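Local coordinates for Alpha/beta hydrolase family protein (Bacillus anthracis, PDB 3OOS), which is probably a hydrolase of the alpha/beta fold family, whose members commonly use a nucleophile, an acid and a histidine, at residues V143-L155 with K166-Y178. Residues are numbered along the deposited sequence; the frame is centred on the assembly and turned at random.
Sequences VKFNRIVSIMNAL and KALSREWALMSFY
Leu168 pushes into helix 145-155 as a knob among Arg147, Ile151, Ala154 and Leu155. Its CD1 lies 3.6 Å from CB of Ala154, whose single methyl lets the leucine come close, while CD2 slides past Ile151. Ser169 faces away, its hydroxyl bonded to the backbone O of Arg165; Leu155 CD2 merely brushes it. One turn on from Leu168, Glu171 forms a salt bridge, gripped side-on by Arg147: NE meets OE2 at 3.0 Å and NH2 meets OE1 at 2.8 Å, both nearly straight and close to the guanidinium plane, though the carboxylate is turned 33° from it. With CG anti to the backbone N (chi1 -170°) and the chain extended beyond, Glu171 carries its carboxylate across the gap. CG1 of Ile151 lies against one guanidinium face, offset toward its rim, while the paired bonds fix the group's rotation. Trp172 supplies a broad apolar surface: Ile148 CD1 comes within 3.7 Å of CZ3, Ile151 CG2 lies by CE3, and Met152 CG packs against CZ3. Selenomethionine Met175 lays CE over the indole within its own helix, while SE crosses to Ile148 CD1, tip to tip at 3.4 Å. The two successive helices, their segments running at 135°, thus pack through an apolar centre with a salt bridge at the edge, in the insertion following strand 116-122, consistent with the cap (lid) region of alpha/beta hydrolases.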
loop_
_atom_site.group_PDB
_atom_site.type_symbol
_atom_site.label_atom_id
_atom_site.label_comp_id
_atom_site.label_asym_id
_atom_site.label_seq_id
_atom_site.Cartn_x
_atom_site.Cartn_y
_atom_site.Cartn_z
ATOM N N VAL A 143 22.465 2.139 9.507
ATOM C CA VAL A 143 23.607 1.425 8.944
ATOM C C VAL A 143 23.379 0.989 7.485
ATOM O O VAL A 143 24.325 0.918 6.697
ATOM C CB VAL A 143 24.025 0.226 9.866
ATOM C CG1 VAL A 143 23.011 -0.926 9.803
ATOM C CG2 VAL A 143 25.444 -0.242 9.564
ATOM N N LYS A 144 22.118 0.725 7.132
ATOM C CA LYS A 144 21.755 0.230 5.800
ATOM C C LYS A 144 21.564 1.346 4.766
ATOM O O LYS A 144 21.425 1.072 3.571
ATOM C CB LYS A 144 20.481 -0.625 5.880
ATOM C CG LYS A 144 20.573 -1.804 6.840
ATOM C CD LYS A 144 21.472 -2.889 6.284
ATOM C CE LYS A 144 20.666 -3.958 5.569
ATOM N NZ LYS A 144 20.050 -4.904 6.540
ATOM N N PHE A 145 21.562 2.598 5.226
ATOM C CA PHE A 145 21.234 3.762 4.370
ATOM C C PHE A 145 21.960 3.821 3.023
ATOM O O PHE A 145 21.316 3.934 1.973
ATOM C CB PHE A 145 21.423 5.080 5.136
ATOM C CG PHE A 145 21.190 6.318 4.300
ATOM C CD1 PHE A 145 19.900 6.801 4.087
ATOM C CD2 PHE A 145 22.263 7.011 3.744
ATOM C CE1 PHE A 145 19.684 7.950 3.320
ATOM C CE2 PHE A 145 22.057 8.159 2.978
ATOM C CZ PHE A 145 20.766 8.629 2.767
ATOM N N ASN A 146 23.290 3.763 3.056
ATOM C CA ASN A 146 24.084 3.881 1.836
ATOM C C ASN A 146 23.784 2.783 0.826
ATOM O O ASN A 146 23.642 3.056 -0.369
ATOM C CB ASN A 146 25.581 3.917 2.150
ATOM C CG ASN A 146 26.006 5.212 2.822
ATOM O OD1 ASN A 146 25.497 6.291 2.509
ATOM N ND2 ASN A 146 26.957 5.107 3.746
ATOM N N ARG A 147 23.671 1.547 1.312
ATOM C CA ARG A 147 23.383 0.413 0.438
ATOM C C ARG A 147 22.000 0.556 -0.187
ATOM O O ARG A 147 21.824 0.293 -1.378
ATOM C CB ARG A 147 23.509 -0.921 1.189
ATOM C CG ARG A 147 23.290 -2.170 0.318
ATOM C CD ARG A 147 24.150 -2.154 -0.940
ATOM N NE ARG A 147 23.849 -3.278 -1.826
ATOM C CZ ARG A 147 24.219 -3.354 -3.102
ATOM N NH1 ARG A 147 24.909 -2.368 -3.669
ATOM N NH2 ARG A 147 23.895 -4.420 -3.818
ATOM N N ILE A 148 21.033 0.989 0.621
ATOM C CA ILE A 148 19.650 1.138 0.168
ATOM C C ILE A 148 19.507 2.233 -0.892
ATOM O O ILE A 148 18.771 2.064 -1.867
ATOM C CB ILE A 148 18.678 1.340 1.369
ATOM C CG1 ILE A 148 18.555 0.036 2.177
ATOM C CG2 ILE A 148 17.302 1.837 0.910
ATOM C CD1 ILE A 148 18.137 -1.176 1.363
ATOM N N VAL A 149 20.226 3.339 -0.719
ATOM C CA VAL A 149 20.253 4.395 -1.737
ATOM C C VAL A 149 20.740 3.821 -3.075
ATOM O O VAL A 149 20.125 4.060 -4.124
ATOM C CB VAL A 149 21.130 5.599 -1.304
ATOM C CG1 VAL A 149 21.407 6.534 -2.483
ATOM C CG2 VAL A 149 20.454 6.367 -0.173
ATOM N N SER A 150 21.828 3.052 -3.017
ATOM C CA SER A 150 22.407 2.438 -4.209
ATOM C C SER A 150 21.445 1.456 -4.875
ATOM O O SER A 150 21.292 1.463 -6.097
ATOM C CB SER A 150 23.727 1.744 -3.871
ATOM O OG SER A 150 24.315 1.198 -5.036
ATOM N N ILE A 151 20.796 0.617 -4.067
ATOM C CA ILE A 151 19.823 -0.353 -4.581
ATOM C C ILE A 151 18.638 0.356 -5.246
ATOM O O ILE A 151 18.245 0.004 -6.360
ATOM C CB ILE A 151 19.318 -1.328 -3.480
ATOM C CG1 ILE A 151 20.464 -2.217 -2.985
ATOM C CG2 ILE A 151 18.186 -2.199 -4.014
ATOM C CD1 ILE A 151 20.117 -3.067 -1.754
HETATM N N MSE A 152 18.085 1.356 -4.563
HETATM C CA MSE A 152 16.917 2.078 -5.075
HETATM C C MSE A 152 17.224 2.785 -6.386
HETATM O O MSE A 152 16.419 2.748 -7.321
HETATM C CB MSE A 152 16.405 3.090 -4.058
HETATM C CG MSE A 152 15.721 2.474 -2.860
HETATM SE SE MSE A 152 14.877 3.829 -1.757
HETATM C CE MSE A 152 16.416 4.956 -1.362
ATOM N N ASN A 153 18.393 3.421 -6.453
ATOM C CA ASN A 153 18.800 4.124 -7.663
ATOM C C ASN A 153 18.927 3.174 -8.848
ATOM O O ASN A 153 18.488 3.495 -9.951
ATOM C CB ASN A 153 20.098 4.908 -7.436
ATOM C CG ASN A 153 19.907 6.106 -6.515
ATOM O OD1 ASN A 153 18.777 6.501 -6.205
ATOM N ND2 ASN A 153 21.016 6.690 -6.070
ATOM N N ALA A 154 19.496 1.995 -8.606
ATOM C CA ALA A 154 19.676 1.006 -9.661
ATOM C C ALA A 154 18.354 0.370 -10.095
ATOM O O ALA A 154 18.136 0.129 -11.284
ATOM C CB ALA A 154 20.679 -0.053 -9.237
ATOM N N LEU A 155 17.468 0.107 -9.138
ATOM C CA LEU A 155 16.154 -0.449 -9.472
ATOM C C LEU A 155 15.278 0.541 -10.249
ATOM O O LEU A 155 14.474 0.131 -11.093
ATOM C CB LEU A 155 15.433 -0.968 -8.223
ATOM C CG LEU A 155 15.976 -2.261 -7.600
ATOM C CD1 LEU A 155 15.271 -2.551 -6.284
ATOM C CD2 LEU A 155 15.844 -3.454 -8.548
ATOM N N LYS A 166 17.718 -8.815 -10.806
ATOM C CA LYS A 166 17.378 -10.034 -10.066
ATOM C C LYS A 166 18.074 -10.067 -8.705
ATOM O O LYS A 166 17.434 -10.319 -7.679
ATOM C CB LYS A 166 17.737 -11.279 -10.886
ATOM C CG LYS A 166 17.416 -12.597 -10.202
ATOM C CD LYS A 166 17.847 -13.787 -11.045
ATOM C CE LYS A 166 17.538 -15.096 -10.339
ATOM N NZ LYS A 166 17.884 -16.274 -11.177
ATOM N N ALA A 167 19.379 -9.801 -8.708
ATOM C CA ALA A 167 20.174 -9.801 -7.483
ATOM C C ALA A 167 19.697 -8.733 -6.497
ATOM O O ALA A 167 19.531 -9.011 -5.307
ATOM C CB ALA A 167 21.655 -9.618 -7.811
ATOM N N LEU A 168 19.457 -7.524 -7.001
ATOM C CA LEU A 168 19.003 -6.409 -6.165
ATOM C C LEU A 168 17.632 -6.661 -5.545
ATOM O O LEU A 168 17.398 -6.326 -4.376
ATOM C CB LEU A 168 18.971 -5.110 -6.977
ATOM C CG LEU A 168 20.311 -4.587 -7.497
ATOM C CD1 LEU A 168 20.071 -3.513 -8.531
ATOM C CD2 LEU A 168 21.184 -4.063 -6.361
ATOM N N SER A 169 16.731 -7.244 -6.333
ATOM C CA SER A 169 15.382 -7.562 -5.872
ATOM C C SER A 169 15.419 -8.607 -4.764
ATOM O O SER A 169 14.655 -8.518 -3.798
ATOM C CB SER A 169 14.522 -8.046 -7.036
ATOM O OG SER A 169 14.447 -7.042 -8.034
ATOM N N ARG A 170 16.317 -9.582 -4.913
ATOM C CA ARG A 170 16.527 -10.626 -3.913
ATOM C C ARG A 170 17.048 -10.016 -2.612
ATOM O O ARG A 170 16.540 -10.304 -1.527
ATOM C CB ARG A 170 17.519 -11.665 -4.445
ATOM C CG ARG A 170 17.767 -12.841 -3.516
ATOM C CD ARG A 170 16.570 -13.765 -3.483
ATOM N NE ARG A 170 16.841 -14.986 -2.732
ATOM C CZ ARG A 170 16.055 -16.058 -2.749
ATOM N NH1 ARG A 170 14.955 -16.063 -3.486
ATOM N NH2 ARG A 170 16.373 -17.128 -2.036
ATOM N N GLU A 171 18.073 -9.173 -2.737
ATOM C CA GLU A 171 18.670 -8.499 -1.587
ATOM C C GLU A 171 17.618 -7.679 -0.835
ATOM O O GLU A 171 17.546 -7.728 0.398
ATOM C CB GLU A 171 19.829 -7.604 -2.046
ATOM C CG GLU A 171 20.686 -7.037 -0.922
ATOM C CD GLU A 171 21.915 -6.297 -1.432
ATOM O OE1 GLU A 171 22.112 -6.226 -2.664
ATOM O OE2 GLU A 171 22.688 -5.786 -0.598
ATOM N N TRP A 172 16.795 -6.944 -1.585
ATOM C CA TRP A 172 15.720 -6.150 -0.998
ATOM C C TRP A 172 14.723 -7.028 -0.243
ATOM O O TRP A 172 14.358 -6.716 0.895
ATOM C CB TRP A 172 14.993 -5.330 -2.071
ATOM C CG TRP A 172 14.035 -4.347 -1.480
ATOM C CD1 TRP A 172 12.752 -4.592 -1.083
ATOM C CD2 TRP A 172 14.289 -2.965 -1.192
ATOM N NE1 TRP A 172 12.189 -3.451 -0.573
ATOM C CE2 TRP A 172 13.109 -2.436 -0.627
ATOM C CE3 TRP A 172 15.396 -2.123 -1.359
ATOM C CZ2 TRP A 172 13.000 -1.096 -0.230
ATOM C CZ3 TRP A 172 15.289 -0.787 -0.958
ATOM C CH2 TRP A 172 14.100 -0.292 -0.401
ATOM N N ALA A 173 14.297 -8.120 -0.876
ATOM C CA ALA A 173 13.319 -9.030 -0.280
ATOM C C ALA A 173 13.836 -9.637 1.025
ATOM O O ALA A 173 13.107 -9.712 2.019
ATOM C CB ALA A 173 12.941 -10.127 -1.270
ATOM N N LEU A 174 15.099 -10.053 1.026
ATOM C CA LEU A 174 15.696 -10.667 2.213
ATOM C C LEU A 174 15.748 -9.715 3.404
ATOM O O LEU A 174 15.585 -10.132 4.549
ATOM C CB LEU A 174 17.085 -11.219 1.893
ATOM C CG LEU A 174 17.052 -12.515 1.078
ATOM C CD1 LEU A 174 18.395 -12.747 0.401
ATOM C CD2 LEU A 174 16.660 -13.715 1.938
HETATM N N MSE A 175 15.958 -8.434 3.122
HETATM C CA MSE A 175 15.944 -7.405 4.150
HETATM C C MSE A 175 14.525 -7.166 4.670
HETATM O O MSE A 175 14.339 -6.711 5.805
HETATM C CB MSE A 175 16.512 -6.112 3.573
HETATM C CG MSE A 175 16.474 -4.940 4.517
HETATM SE SE MSE A 175 16.659 -3.298 3.526
HETATM C CE MSE A 175 15.032 -3.364 2.428
ATOM N N SER A 176 13.540 -7.487 3.836
ATOM C CA SER A 176 12.129 -7.178 4.084
ATOM C C SER A 176 11.339 -8.315 4.723
ATOM O O SER A 176 10.146 -8.160 5.010
ATOM C CB SER A 176 11.455 -6.795 2.763
ATOM O OG SER A 176 12.126 -5.712 2.160
ATOM N N PHE A 177 12.002 -9.451 4.932
ATOM C CA PHE A 177 11.389 -10.643 5.520
ATOM C C PHE A 177 12.140 -11.087 6.763
ATOM O O PHE A 177 13.366 -11.201 6.750
ATOM C CB PHE A 177 11.390 -11.801 4.514
ATOM C CG PHE A 177 10.215 -11.800 3.582
ATOM C CD1 PHE A 177 9.151 -12.671 3.792
ATOM C CD2 PHE A 177 10.172 -10.936 2.489
ATOM C CE1 PHE A 177 8.055 -12.682 2.929
ATOM C CE2 PHE A 177 9.080 -10.935 1.622
ATOM C CZ PHE A 177 8.020 -11.810 1.843
ATOM N N TYR A 178 11.390 -11.360 7.826
ATOM C CA TYR A 178 11.954 -11.863 9.072
ATOM C C TYR A 178 12.575 -13.247 8.873
ATOM O O TYR A 178 13.667 -13.522 9.376
ATOM C CB TYR A 178 10.860 -11.895 10.149
ATOM C CG TYR A 178 11.209 -12.657 11.404
ATOM C CD1 TYR A 178 11.901 -12.045 12.443
ATOM C CD2 TYR A 178 10.830 -13.990 11.556
ATOM C CE1 TYR A 178 12.218 -12.749 13.605
ATOM C CE2 TYR A 178 11.140 -14.700 12.704
ATOM C CZ TYR A 178 11.835 -14.075 13.722
ATOM O OH TYR A 178 12.139 -14.787 14.857
#